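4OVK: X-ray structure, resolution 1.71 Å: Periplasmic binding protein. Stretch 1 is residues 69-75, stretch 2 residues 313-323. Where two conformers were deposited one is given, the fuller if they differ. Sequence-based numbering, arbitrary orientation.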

ATOM      1  N   SER A  69      -3.753   3.355 -11.794  0.50 17.71           N
ATOM      2  CA  SER A  69      -3.225   2.023 -11.554  0.50 17.44           C
ATOM      3  C   SER A  69      -3.986   0.950 -12.305  0.50 14.75           C
ATOM      4  O   SER A  69      -5.022   1.209 -12.928  0.50 15.36           O
ATOM      5  CB  SER A  69      -3.253   1.722 -10.053  0.50 15.74           C
ATOM      6  OG  SER A  69      -4.574   1.469  -9.621  0.50 13.90           O
ATOM      7  N   ILE A  70      -3.455  -0.265 -12.210  1.00 14.33           N
ATOM      8  CA  ILE A  70      -4.070  -1.476 -12.777  1.00 14.40           C
ATOM      9  C   ILE A  70      -5.477  -1.714 -12.209  1.00 13.17           C
ATOM     10  O   ILE A  70      -6.295  -2.385 -12.827  1.00 14.47           O
ATOM     11  CB  ILE A  70      -3.176  -2.725 -12.515  1.00 15.48           C
ATOM     12  CG1 ILE A  70      -3.662  -3.966 -13.285  1.00 20.00           C
ATOM     13  CG2 ILE A  70      -3.115  -3.079 -11.027  1.00 13.30           C
ATOM     14  CD1 ILE A  70      -3.189  -4.038 -14.714  1.00 24.43           C
ATOM     15  N   PHE A  71      -5.754  -1.130 -11.042  1.00 12.97           N
ATOM     16  CA  PHE A  71      -7.090  -1.180 -10.429  1.00 11.82           C
ATOM     17  C   PHE A  71      -8.175  -0.810 -11.456  1.00 12.10           C
ATOM     18  O   PHE A  71      -9.237  -1.448 -11.519  1.00 13.56           O
ATOM     19  CB  PHE A  71      -7.124  -0.206  -9.216  1.00 11.38           C
ATOM     20  CG  PHE A  71      -8.189  -0.492  -8.182  1.00 10.78           C
ATOM     21  CD1 PHE A  71      -9.094  -1.548  -8.296  1.00 12.76           C
ATOM     22  CD2 PHE A  71      -8.273   0.329  -7.070  1.00 11.53           C
ATOM     23  CE1 PHE A  71     -10.048  -1.764  -7.323  1.00 13.46           C
ATOM     24  CE2 PHE A  71      -9.222   0.110  -6.092  1.00 12.12           C
ATOM     25  CZ  PHE A  71     -10.115  -0.932  -6.225  1.00 12.69           C
ATOM     26  N   LYS A  72      -7.911   0.205 -12.269  1.00 12.43           N
ATOM     27  CA  LYS A  72      -8.874   0.634 -13.301  1.00 15.51           C
ATOM     28  C   LYS A  72      -9.229  -0.497 -14.276  1.00 16.97           C
ATOM     29  O   LYS A  72     -10.377  -0.633 -14.689  1.00 17.02           O
ATOM     30  CB  LYS A  72      -8.356   1.838 -14.097  1.00 19.72           C
ATOM     31  CG  LYS A  72      -9.409   2.410 -15.041  1.00 26.03           C
ATOM     32  CD  LYS A  72      -8.991   3.749 -15.614  1.00 31.14           C
ATOM     33  CE  LYS A  72     -10.003   4.256 -16.635  1.00 34.50           C
ATOM     34  NZ  LYS A  72     -11.330   4.583 -16.034  1.00 35.46           N
ATOM     35  N   THR A  73      -8.247  -1.320 -14.617  1.00 17.15           N
ATOM     36  CA  THR A  73      -8.474  -2.474 -15.487  1.00 19.29           C
ATOM     37  C   THR A  73      -9.226  -3.585 -14.778  1.00 18.83           C
ATOM     38  O   THR A  73     -10.147  -4.177 -15.349  1.00 20.47           O
ATOM     39  CB  THR A  73      -7.144  -3.038 -15.983  1.00 21.17           C
ATOM     40  OG1 THR A  73      -6.463  -2.017 -16.704  1.00 21.30           O
ATOM     41  CG2 THR A  73      -7.356  -4.233 -16.886  1.00 27.75           C
ATOM     42  N   LEU A  74      -8.844  -3.858 -13.532  1.00 18.02           N
ATOM     43  CA  LEU A  74      -9.517  -4.885 -12.736  1.00 18.70           C
ATOM     44  C   LEU A  74     -10.973  -4.559 -12.448  1.00 19.46           C
ATOM     45  O   LEU A  74     -11.792  -5.459 -12.378  1.00 22.35           O
ATOM     46  CB  LEU A  74      -8.830  -5.079 -11.391  1.00 18.13           C
ATOM     47  CG  LEU A  74      -7.352  -5.419 -11.391  1.00 19.98           C
ATOM     48  CD1 LEU A  74      -6.830  -5.449  -9.975  1.00 20.43           C
ATOM     49  CD2 LEU A  74      -7.130  -6.738 -12.086  1.00 22.50           C
ATOM     50  N   ALA A  75     -11.275  -3.281 -12.252  1.00 17.81           N
ATOM     51  CA  ALA A  75     -12.569  -2.860 -11.731  1.00 17.86           C
ATOM     52  C   ALA A  75     -13.126  -1.670 -12.519  1.00 17.49           C
ATOM     53  O   ALA A  75     -13.258  -0.573 -11.975  1.00 16.69           O
ATOM     54  CB  ALA A  75     -12.417  -2.513 -10.257  1.00 16.08           C
ATOM     55  N   PHE A 313      -1.015 -14.351  -7.294  1.00 11.52           N
ATOM     56  CA  PHE A 313      -1.817 -13.501  -6.401  1.00 10.66           C
ATOM     57  C   PHE A 313      -3.026 -12.901  -7.150  1.00  9.60           C
ATOM     58  O   PHE A 313      -4.166 -13.013  -6.688  1.00  9.43           O
ATOM     59  CB  PHE A 313      -0.952 -12.400  -5.806  1.00 10.87           C
ATOM     60  CG  PHE A 313      -1.632 -11.613  -4.714  1.00 10.99           C
ATOM     61  CD1 PHE A 313      -2.494 -10.566  -5.019  1.00 10.74           C
ATOM     62  CD2 PHE A 313      -1.403 -11.918  -3.383  1.00 10.84           C
ATOM     63  CE1 PHE A 313      -3.098  -9.828  -4.006  1.00 11.81           C
ATOM     64  CE2 PHE A 313      -2.020 -11.204  -2.376  1.00 11.92           C
ATOM     65  CZ  PHE A 313      -2.878 -10.169  -2.691  1.00 13.25           C
ATOM     66  N   TYR A 314      -2.785 -12.315  -8.324  1.00  8.91           N
ATOM     67  CA  TYR A 314      -3.864 -11.690  -9.115  1.00  9.06           C
ATOM     68  C   TYR A 314      -4.879 -12.738  -9.567  1.00  9.35           C
ATOM     69  O   TYR A 314      -6.081 -12.512  -9.532  1.00 10.39           O
ATOM     70  CB  TYR A 314      -3.284 -10.886 -10.305  1.00  9.85           C
ATOM     71  CG  TYR A 314      -2.888  -9.478  -9.892  1.00  9.09           C
ATOM     72  CD1 TYR A 314      -1.998  -9.261  -8.837  1.00  9.10           C
ATOM     73  CD2 TYR A 314      -3.404  -8.370 -10.540  1.00  9.74           C
ATOM     74  CE1 TYR A 314      -1.685  -7.990  -8.410  1.00 10.60           C
ATOM     75  CE2 TYR A 314      -3.103  -7.079 -10.113  1.00 10.98           C
ATOM     76  CZ  TYR A 314      -2.239  -6.891  -9.060  1.00 10.49           C
ATOM     77  OH  TYR A 314      -1.949  -5.619  -8.618  1.00 13.70           O
ATOM     78  N   ASN A 315      -4.397 -13.905  -9.985  1.00  9.51           N
ATOM     79  CA  ASN A 315      -5.304 -14.988 -10.385  1.00 10.33           C
ATOM     80  C   ASN A 315      -6.162 -15.484  -9.211  1.00 11.41           C
ATOM     81  O   ASN A 315      -7.386 -15.664  -9.346  1.00 12.65           O
ATOM     82  CB  ASN A 315      -4.522 -16.165 -10.998  1.00 10.60           C
ATOM     83  CG  ASN A 315      -5.415 -17.359 -11.259  1.00 11.20           C
ATOM     84  OD1 ASN A 315      -5.545 -18.259 -10.424  1.00 13.70           O
ATOM     85  ND2 ASN A 315      -6.081 -17.345 -12.402  1.00 11.69           N
ATOM     86  N   THR A 316      -5.528 -15.689  -8.064  1.00 11.84           N
ATOM     87  CA  THR A 316      -6.208 -16.299  -6.902  1.00 12.50           C
ATOM     88  C   THR A 316      -7.234 -15.353  -6.299  1.00 12.60           C
ATOM     89  O   THR A 316      -8.393 -15.737  -6.053  1.00 13.33           O
ATOM     90  CB  THR A 316      -5.174 -16.710  -5.836  1.00 13.58           C
ATOM     91  OG1 THR A 316      -4.336 -17.742  -6.365  1.00 15.71           O
ATOM     92  CG2 THR A 316      -5.842 -17.232  -4.558  1.00 16.23           C
ATOM     93  N   PHE A 317      -6.828 -14.118  -6.090  1.00 11.75           N
ATOM     94  CA  PHE A 317      -7.647 -13.181  -5.334  1.00 13.06           C
ATOM     95  C   PHE A 317      -8.539 -12.279  -6.188  1.00 13.18           C
ATOM     96  O   PHE A 317      -9.644 -11.904  -5.757  1.00 14.64           O
ATOM     97  CB  PHE A 317      -6.763 -12.385  -4.367  1.00 12.50           C
ATOM     98  CG  PHE A 317      -6.112 -13.247  -3.326  1.00 13.50           C
ATOM     99  CD1 PHE A 317      -6.886 -13.929  -2.384  1.00 14.38           C
ATOM    100  CD2 PHE A 317      -4.744 -13.406  -3.292  1.00 13.69           C
ATOM    101  CE1 PHE A 317      -6.297 -14.744  -1.437  1.00 15.92           C
ATOM    102  CE2 PHE A 317      -4.146 -14.207  -2.332  1.00 13.86           C
ATOM    103  CZ  PHE A 317      -4.923 -14.873  -1.396  1.00 15.22           C
ATOM    104  N   TYR A 318      -8.096 -11.949  -7.398  1.00 11.37           N
ATOM    105  CA  TYR A 318      -8.843 -11.025  -8.254  1.00 11.70           C
ATOM    106  C   TYR A 318      -9.446 -11.715  -9.492  1.00 10.79           C
ATOM    107  O   TYR A 318     -10.176 -11.079 -10.249  1.00 12.74           O
ATOM    108  CB  TYR A 318      -7.960  -9.884  -8.741  1.00 10.84           C
ATOM    109  CG  TYR A 318      -7.125  -9.155  -7.718  1.00 10.24           C
ATOM    110  CD1 TYR A 318      -7.537  -8.994  -6.405  1.00 11.40           C
ATOM    111  CD2 TYR A 318      -5.925  -8.570  -8.086  1.00 10.99           C
ATOM    112  CE1 TYR A 318      -6.766  -8.297  -5.488  1.00 11.74           C
ATOM    113  CE2 TYR A 318      -5.155  -7.868  -7.184  1.00 10.80           C
ATOM    114  CZ  TYR A 318      -5.585  -7.719  -5.882  1.00 10.74           C
ATOM    115  OH  TYR A 318      -4.823  -7.026  -4.975  1.00 12.56           O
ATOM    116  N   HIS A 319      -9.130 -12.993  -9.713  1.00 10.93           N
ATOM    117  CA  HIS A 319      -9.565 -13.720 -10.905  1.00 11.29           C
ATOM    118  C   HIS A 319      -9.168 -12.969 -12.153  1.00 10.68           C
ATOM    119  O   HIS A 319      -9.965 -12.815 -13.080  1.00 12.09           O
ATOM    120  CB  HIS A 319     -11.082 -13.991 -10.902  1.00 12.35           C
ATOM    121  CG  HIS A 319     -11.532 -14.711  -9.682  1.00 14.26           C
ATOM    122  ND1 HIS A 319     -11.205 -16.026  -9.442  1.00 16.61           N
ATOM    123  CD2 HIS A 319     -12.209 -14.284  -8.592  1.00 16.63           C
ATOM    124  CE1 HIS A 319     -11.687 -16.385  -8.266  1.00 19.38           C
ATOM    125  NE2 HIS A 319     -12.291 -15.343  -7.727  1.00 19.67           N
ATOM    126  N   TYR A 320      -7.927 -12.488 -12.158  1.00 10.65           N
ATOM    127  CA  TYR A 320      -7.412 -11.715 -13.276  1.00 11.65           C
ATOM    128  C   TYR A 320      -6.038 -12.263 -13.620  1.00 10.64           C
ATOM    129  O   TYR A 320      -5.190 -12.416 -12.738  1.00 10.54           O
ATOM    130  CB  TYR A 320      -7.308 -10.219 -12.935  1.00 12.87           C
ATOM    131  CG  TYR A 320      -7.000  -9.353 -14.147  1.00 12.09           C
ATOM    132  CD1 TYR A 320      -8.025  -8.917 -14.987  1.00 14.32           C
ATOM    133  CD2 TYR A 320      -5.692  -8.991 -14.472  1.00 10.62           C
ATOM    134  CE1 TYR A 320      -7.764  -8.163 -16.101  1.00 14.88           C
ATOM    135  CE2 TYR A 320      -5.428  -8.216 -15.596  1.00 11.48           C
ATOM    136  CZ  TYR A 320      -6.464  -7.800 -16.398  1.00 14.35           C
ATOM    137  OH  TYR A 320      -6.226  -7.038 -17.531  1.00 18.34           O
ATOM    138  N   ASN A 321      -5.844 -12.568 -14.898  1.00 11.07           N
ATOM    139  CA  ASN A 321      -4.570 -13.090 -15.401  1.00 11.82           C
ATOM    140  C   ASN A 321      -3.767 -12.003 -16.108  1.00 11.20           C
ATOM    141  O   ASN A 321      -4.066 -11.609 -17.246  1.00 12.72           O
ATOM    142  CB  ASN A 321      -4.833 -14.282 -16.316  1.00 12.80           C
ATOM    143  CG  ASN A 321      -5.430 -15.460 -15.575  1.00 13.81           C
ATOM    144  OD1 ASN A 321      -5.094 -15.711 -14.415  1.00 17.36           O
ATOM    145  ND2 ASN A 321      -6.313 -16.205 -16.243  1.00 13.49           N
ATOM    146  N   LEU A 322      -2.749 -11.525 -15.410  1.00 10.46           N
ATOM    147  CA  LEU A 322      -1.860 -10.479 -15.905  1.00 11.79           C
ATOM    148  C   LEU A 322      -1.086 -10.875 -17.165  1.00 13.91           C
ATOM    149  O   LEU A 322      -0.540 -11.982 -17.250  1.00 14.20           O
ATOM    150  CB  LEU A 322      -0.877 -10.104 -14.817  1.00 11.74           C
ATOM    151  CG  LEU A 322      -1.403  -9.389 -13.566  1.00 11.65           C
ATOM    152  CD1 LEU A 322      -0.356  -9.374 -12.468  1.00 11.66           C
ATOM    153  CD2 LEU A 322      -1.893  -7.985 -13.894  1.00 10.12           C
ATOM    154  N   THR A 323      -1.031  -9.964 -18.132  1.00 14.13           N
ATOM    155  CA  THR A 323      -0.153 -10.125 -19.297  1.00 16.02           C
ATOM    156  C   THR A 323       1.253  -9.680 -18.927  1.00 16.05           C
ATOM    157  O   THR A 323       1.468  -9.004 -17.918  1.00 12.69           O
ATOM    158  CB  THR A 323      -0.609  -9.251 -20.472  1.00 16.78           C
ATOM    159  OG1 THR A 323      -0.502  -7.867 -20.105  1.00 17.54           O
ATOM    160  CG2 THR A 323      -2.065  -9.571 -20.847  1.00 19.79           C
TER

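No hydrogen bond joins the two stretches, although three of the side chains that stretch 2 brings to the contact are tyrosines; the contact is built from apolar packing, with Leu-74 placed among all three rings. The CA-to-CB bond of Leu-74 points sideways, but its m,t rotamer carries the end of the side chain nearer to stretch 2. Leu-74 CD2 lies over one face of the Tyr-320 ring, 3.7 Å from the ring centroid and 27° off the ring normal, the geometry of a CH-pi interaction. The approach is tight: Leu-74 CD2 comes within 3.3 Å of Tyr-320 CG. Leu-74 CD1 also packs against the other two rings, 3.8 Å from Tyr-318 CD2 and 4.1 Å from Tyr-314 CE2. Accordingly, Leu-74 has more of its surface covered by the other stretch than any other residue here.

Four residues earlier, Ile-70 extends the packing. Its CG2 meets the edge of the Tyr-314 ring, with Ile-70 CG2 3.7 Å from Tyr-314 OH and 4.1 Å from Tyr-314 CE2, while Ile-70 CD1 reaches Leu-322 CD2 at 4.2 Å. Thr-73 contributes a methyl rather than its hydroxyl: Thr-73 CG2 sits 3.1 Å from Tyr-320 OH, a close contact. The hydroxyls of all three tyrosines are hydrogen-bonded elsewhere in the structure, so their polar ends are satisfied without a partner in stretch 1.

Each stretch also has hydrogen bonds of its own. Ser-69 OG accepts from Phe-71 N at 3.2 Å, a capping bond at the turn that leads into the helix carrying Leu-74. In stretch 2, Tyr-314 O accepts from both Tyr-318 N (3.0 Å) and Tyr-320 N (3.2 Å), and Asn-315 ND2 donates to Asn-321 OD1 at 2.8 Å, tying the segment after the helix back to it.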